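Local atomic coordinates of hemolysin-related protein (PDB entry 6MLT), a protein that is a secreted biofilm matrix protein that binds metal ions and probably carbohydrates, and is thought to help biofilms adhere. Residues A243-P248 with G449-D454; Q216-V221 with N250-V255. All blocks are in the same frame, centred on the assembly; numbering follows the deposited sequence.

Contact 1 (A243-P248 with G449-D454); sequences ASLSTP and GYYAVD
L245 lies across one face of the Y450 ring and also reaches Y451. Its CD1 methyl sits over the ring, 3.9 Å from the centroid of Y450 and only 15° off the ring normal, a clear CH-pi contact. L245 CB follows the same ring toward the phenol end, 3.8 Å from Y450 CZ. CG of L245 is anti to its backbone N (chi1 -169°), and chi2 of 56° then sets CD1 over the ring. CD1 is shared, since it also lies 3.6 Å from Y451 OH; leucine suits the spot because one methyl can serve two aromatic side chains. At the far end of the ring, Y450 OH nears the backbone of S244 and L245 and is joined to the loop through a water. That water donates to A243 O at 2.8 Å and is also hydrogen-bonded to Y450 OH at 2.8 Å.

Behind these groups, S244 to T247 form a type I turn, closed by T247 N giving to S244 O at 2.9 Å. The hydroxyls S244 OG and T247 OG1 hydrogen-bond to each other at 2.9 Å, so small polar residues brace the turn that presents L245. On the other side, N271 hydrogen-bonds to Y451 N and A452 O, while P272 packs on Y451.

The chemistry is thus divided along one tyrosine: dispersion and CH-pi attraction at its apolar face, and a water-mediated bond at its phenol oxygen. Tyrosine fits because it supplies both, letting a loop carbonyl be satisfied beside a largely hydrophobic contact.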
loop_
_atom_site.group_PDB
_atom_site.type_symbol
_atom_site.label_atom_id
_atom_site.label_comp_id
_atom_site.label_asym_id
_atom_site.label_seq_id
_atom_site.Cartn_x
_atom_site.Cartn_y
_atom_site.Cartn_z
ATOM N N ALA A 243 21.414 -8.119 -8.136
ATOM C CA ALA A 243 22.636 -8.579 -8.784
ATOM C C ALA A 243 23.498 -9.342 -7.779
ATOM O O ALA A 243 22.969 -10.096 -6.957
ATOM C CB ALA A 243 23.390 -7.393 -9.390
ATOM N N SER A 244 24.816 -9.164 -7.821
ATOM C CA SER A 244 25.698 -9.861 -6.897
ATOM C C SER A 244 26.811 -8.922 -6.461
ATOM O O SER A 244 27.052 -7.881 -7.073
ATOM C CB SER A 244 26.299 -11.117 -7.535
ATOM O OG SER A 244 27.306 -10.747 -8.462
ATOM N N LEU A 245 27.504 -9.312 -5.394
ATOM C CA LEU A 245 28.547 -8.455 -4.859
ATOM C C LEU A 245 29.699 -8.280 -5.839
ATOM O O LEU A 245 30.410 -7.276 -5.766
ATOM C CB LEU A 245 29.057 -9.021 -3.536
ATOM C CG LEU A 245 29.976 -8.120 -2.705
ATOM C CD1 LEU A 245 29.317 -6.783 -2.393
ATOM C CD2 LEU A 245 30.359 -8.840 -1.418
ATOM N N SER A 246 29.893 -9.224 -6.760
ATOM C CA SER A 246 30.934 -9.085 -7.770
ATOM C C SER A 246 30.452 -8.365 -9.022
ATOM O O SER A 246 31.272 -8.066 -9.898
ATOM C CB SER A 246 31.486 -10.460 -8.153
ATOM O OG SER A 246 30.485 -11.253 -8.751
ATOM N N THR A 247 29.147 -8.080 -9.138
ATOM C CA THR A 247 28.620 -7.307 -10.266
ATOM C C THR A 247 27.761 -6.153 -9.755
ATOM O O THR A 247 26.609 -5.994 -10.156
ATOM C CB THR A 247 27.820 -8.196 -11.213
ATOM O OG1 THR A 247 26.729 -8.804 -10.506
ATOM C CG2 THR A 247 28.706 -9.278 -11.829
ATOM N N PRO A 248 28.303 -5.321 -8.864
ATOM C CA PRO A 248 27.482 -4.256 -8.265
ATOM C C PRO A 248 26.981 -3.247 -9.276
ATOM O O PRO A 248 25.954 -2.600 -9.031
ATOM C CB PRO A 248 28.434 -3.609 -7.250
ATOM C CG PRO A 248 29.796 -3.886 -7.789
ATOM C CD PRO A 248 29.711 -5.244 -8.442
ATOM N N GLY A 449 20.705 -2.964 1.373
ATOM C CA GLY A 449 21.674 -3.474 0.432
ATOM C C GLY A 449 22.697 -4.357 1.111
ATOM O O GLY A 449 22.482 -4.866 2.217
ATOM N N TYR A 450 23.837 -4.547 0.438
ATOM C CA TYR A 450 24.911 -5.338 1.041
ATOM C C TYR A 450 25.472 -4.679 2.296
ATOM O O TYR A 450 25.884 -5.383 3.227
ATOM C CB TYR A 450 26.038 -5.567 0.033
ATOM C CG TYR A 450 25.789 -6.726 -0.902
ATOM C CD1 TYR A 450 26.006 -8.034 -0.485
ATOM C CD2 TYR A 450 25.345 -6.517 -2.199
ATOM C CE1 TYR A 450 25.784 -9.104 -1.336
ATOM C CE2 TYR A 450 25.115 -7.583 -3.057
ATOM C CZ TYR A 450 25.336 -8.869 -2.621
ATOM O OH TYR A 450 25.111 -9.923 -3.471
ATOM N N TYR A 451 25.485 -3.344 2.344
ATOM C CA TYR A 451 26.193 -2.593 3.376
ATOM C C TYR A 451 25.318 -1.723 4.272
ATOM O O TYR A 451 25.760 -1.385 5.379
ATOM C CB TYR A 451 27.246 -1.669 2.737
ATOM C CG TYR A 451 28.281 -2.365 1.868
ATOM C CD1 TYR A 451 28.824 -3.589 2.229
ATOM C CD2 TYR A 451 28.722 -1.778 0.690
ATOM C CE1 TYR A 451 29.773 -4.218 1.426
ATOM C CE2 TYR A 451 29.663 -2.390 -0.113
ATOM C CZ TYR A 451 30.182 -3.610 0.257
ATOM O OH TYR A 451 31.121 -4.215 -0.541
ATOM N N ALA A 452 24.124 -1.323 3.836
ATOM C CA ALA A 452 23.356 -0.352 4.604
ATOM C C ALA A 452 21.882 -0.409 4.235
ATOM O O ALA A 452 21.498 -0.919 3.178
ATOM C CB ALA A 452 23.877 1.070 4.382
ATOM N N VAL A 453 21.069 0.153 5.128
ATOM C CA VAL A 453 19.652 0.409 4.889
ATOM C C VAL A 453 19.517 1.872 4.489
ATOM O O VAL A 453 19.917 2.766 5.242
ATOM C CB VAL A 453 18.805 0.092 6.131
ATOM C CG1 VAL A 453 17.336 0.475 5.905
ATOM C CG2 VAL A 453 18.928 -1.379 6.508
ATOM N N ASP A 454 18.944 2.118 3.311
ATOM C CA ASP A 454 18.832 3.454 2.743
ATOM C C ASP A 454 17.370 3.838 2.563
ATOM O O ASP A 454 16.561 3.039 2.085
ATOM C CB ASP A 454 19.550 3.539 1.388
ATOM C CG ASP A 454 21.058 3.407 1.520
ATOM O OD1 ASP A 454 21.546 3.449 2.666
ATOM O OD2 ASP A 454 21.751 3.250 0.487
HETATM O O HOH W 1 22.407 -10.311 -4.209
#

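Contact 2 (Q216-V221 with N250-V255); sequences QANDTV and NSEIAV
N218 and N250 meet through van der Waals contact, their side chains crossing at about a right angle. N218 CB rests 3.4 Å from N250 OD1. The amide planes are 33° apart, and the approach is CB to amide, with no direct hydrogen bond across.

Water supplies the polar links. One water accepts from N250 ND2 at 3.0 Å and donates to D219 OD2 at 2.6 Å, a suitable use of an amide donor facing a carboxylate. A second accepts from N218 N at 2.9 Å and has N250 O and E252 OE1 as acceptors, each 2.7 Å away; with surroundings counted, it has more acceptors in reach than protons to give. A third donates to Q216 O and to E252 OE1 at 2.6 Å.

Charge and direct bonds fix the glutamate and the aspartate. E252 is salt-bridged through OE1 to R265 and bonded through OE2 to Y215 OH, which probably favours its ionised form in a buried setting. D219 OD1 takes the N-H of T220 at 2.8 Å on its anti side, steadying the carboxylate.

The arrangement belongs to a beta-propeller: the connection between blades 185-214 and 224-266 meets the start of the third strand of the latter and the residues leading into it, and waters bridge the two.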
loop_
_atom_site.group_PDB
_atom_site.type_symbol
_atom_site.label_atom_id
_atom_site.label_comp_id
_atom_site.label_asym_id
_atom_site.label_seq_id
_atom_site.Cartn_x
_atom_site.Cartn_y
_atom_site.Cartn_z
ATOM N N GLN A 216 13.976 -2.997 -18.953
ATOM C CA GLN A 216 15.272 -3.592 -19.266
ATOM C C GLN A 216 16.223 -3.339 -18.103
ATOM O O GLN A 216 16.582 -2.192 -17.817
ATOM C CB GLN A 216 15.825 -3.014 -20.567
ATOM N N ALA A 217 16.623 -4.409 -17.430
ATOM C CA ALA A 217 17.543 -4.343 -16.309
ATOM C C ALA A 217 18.785 -5.167 -16.625
ATOM O O ALA A 217 18.825 -5.935 -17.586
ATOM C CB ALA A 217 16.878 -4.849 -15.025
ATOM N N ASN A 218 19.805 -5.005 -15.786
ATOM C CA ASN A 218 21.081 -5.676 -15.980
ATOM C C ASN A 218 21.146 -7.049 -15.315
ATOM O O ASN A 218 22.144 -7.757 -15.486
ATOM C CB ASN A 218 22.203 -4.772 -15.453
ATOM C CG ASN A 218 22.211 -3.407 -16.132
ATOM O OD1 ASN A 218 22.158 -2.357 -15.479
ATOM N ND2 ASN A 218 22.264 -3.422 -17.448
ATOM N N ASP A 219 20.115 -7.434 -14.572
ATOM C CA ASP A 219 20.033 -8.739 -13.926
ATOM C C ASP A 219 18.573 -8.938 -13.542
ATOM O O ASP A 219 17.727 -8.076 -13.797
ATOM C CB ASP A 219 20.965 -8.820 -12.705
ATOM C CG ASP A 219 21.449 -10.246 -12.396
ATOM O OD1 ASP A 219 20.787 -11.236 -12.788
ATOM O OD2 ASP A 219 22.502 -10.369 -11.733
ATOM N N THR A 220 18.287 -10.075 -12.917
ATOM C CA THR A 220 16.923 -10.415 -12.519
ATOM C C THR A 220 16.315 -9.309 -11.666
ATOM O O THR A 220 16.948 -8.811 -10.734
ATOM C CB THR A 220 16.929 -11.731 -11.732
ATOM O OG1 THR A 220 17.509 -12.766 -12.534
ATOM C CG2 THR A 220 15.518 -12.143 -11.324
ATOM N N VAL A 221 15.070 -8.948 -11.976
ATOM C CA VAL A 221 14.300 -8.025 -11.152
ATOM C C VAL A 221 13.591 -8.838 -10.080
ATOM O O VAL A 221 12.842 -9.772 -10.391
ATOM C CB VAL A 221 13.291 -7.226 -11.991
ATOM C CG1 VAL A 221 12.488 -6.296 -11.109
ATOM C CG2 VAL A 221 14.001 -6.439 -13.088
ATOM N N ASN A 250 25.467 -3.809 -11.839
ATOM C CA ASN A 250 24.204 -4.299 -12.373
ATOM C C ASN A 250 23.037 -4.147 -11.404
ATOM O O ASN A 250 21.892 -4.406 -11.795
ATOM C CB ASN A 250 24.336 -5.777 -12.766
ATOM C CG ASN A 250 25.223 -5.973 -13.980
ATOM O OD1 ASN A 250 25.554 -5.014 -14.670
ATOM N ND2 ASN A 250 25.598 -7.218 -14.254
ATOM N N SER A 251 23.288 -3.741 -10.163
ATOM C CA SER A 251 22.210 -3.577 -9.204
ATOM C C SER A 251 21.568 -2.204 -9.367
ATOM O O SER A 251 22.158 -1.278 -9.931
ATOM C CB SER A 251 22.721 -3.748 -7.773
ATOM O OG SER A 251 23.621 -2.711 -7.405
ATOM N N GLU A 252 20.338 -2.085 -8.874
ATOM C CA GLU A 252 19.673 -0.793 -8.883
ATOM C C GLU A 252 18.404 -0.860 -8.049
ATOM O O GLU A 252 17.905 -1.937 -7.709
ATOM C CB GLU A 252 19.337 -0.341 -10.308
ATOM C CG GLU A 252 18.275 -1.176 -11.005
ATOM C CD GLU A 252 17.976 -0.659 -12.402
ATOM O OE1 GLU A 252 18.647 -1.090 -13.363
ATOM O OE2 GLU A 252 17.081 0.203 -12.533
ATOM N N ILE A 253 17.920 0.325 -7.697
ATOM C CA ILE A 253 16.549 0.536 -7.259
ATOM C C ILE A 253 15.943 1.554 -8.211
ATOM O O ILE A 253 16.615 2.509 -8.617
ATOM C CB ILE A 253 16.463 1.027 -5.800
ATOM C CG1 ILE A 253 14.997 1.215 -5.411
ATOM C CG2 ILE A 253 17.233 2.331 -5.622
ATOM C CD1 ILE A 253 14.695 0.873 -3.989
ATOM N N ALA A 254 14.692 1.338 -8.596
ATOM C CA ALA A 254 14.087 2.203 -9.595
ATOM C C ALA A 254 12.607 2.368 -9.300
ATOM O O ALA A 254 11.965 1.488 -8.720
ATOM C CB ALA A 254 14.286 1.653 -11.012
ATOM N N VAL A 255 12.081 3.519 -9.693
ATOM C CA VAL A 255 10.650 3.790 -9.661
ATOM C C VAL A 255 10.190 3.926 -11.100
ATOM O O VAL A 255 10.711 4.760 -11.854
ATOM C CB VAL A 255 10.323 5.052 -8.854
ATOM C CG1 VAL A 255 8.829 5.344 -8.912
ATOM C CG2 VAL A 255 10.782 4.889 -7.412
HETATM O O HOH W 2 18.322 -0.762 -15.908
HETATM O O HOH W 3 19.968 -3.415 -13.425
HETATM O O HOH W 4 24.796 -9.435 -12.362
#

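How the contacts relate
Along the chain the segments run 216-221, 243-248, 250-255 and 449-454, so the two contacts alternate. Their centres are 12 Å apart on the same side of the chain's centre. They meet at A243, whose CA lies 3.5 Å from D219 OD2 and whose CB packs on the N250-S251 backbone. Both use the region between strands 236-241 and 252-256 of one propeller blade: contact 2 joins it to the connection from the preceding blade, contact 1 to the hairpin turn of the following one. That following blade begins at strand 277-279 and resumes at 443-448 after the beta-prism lectin insertion, so contact 1 brings together segments that flank the inserted domain.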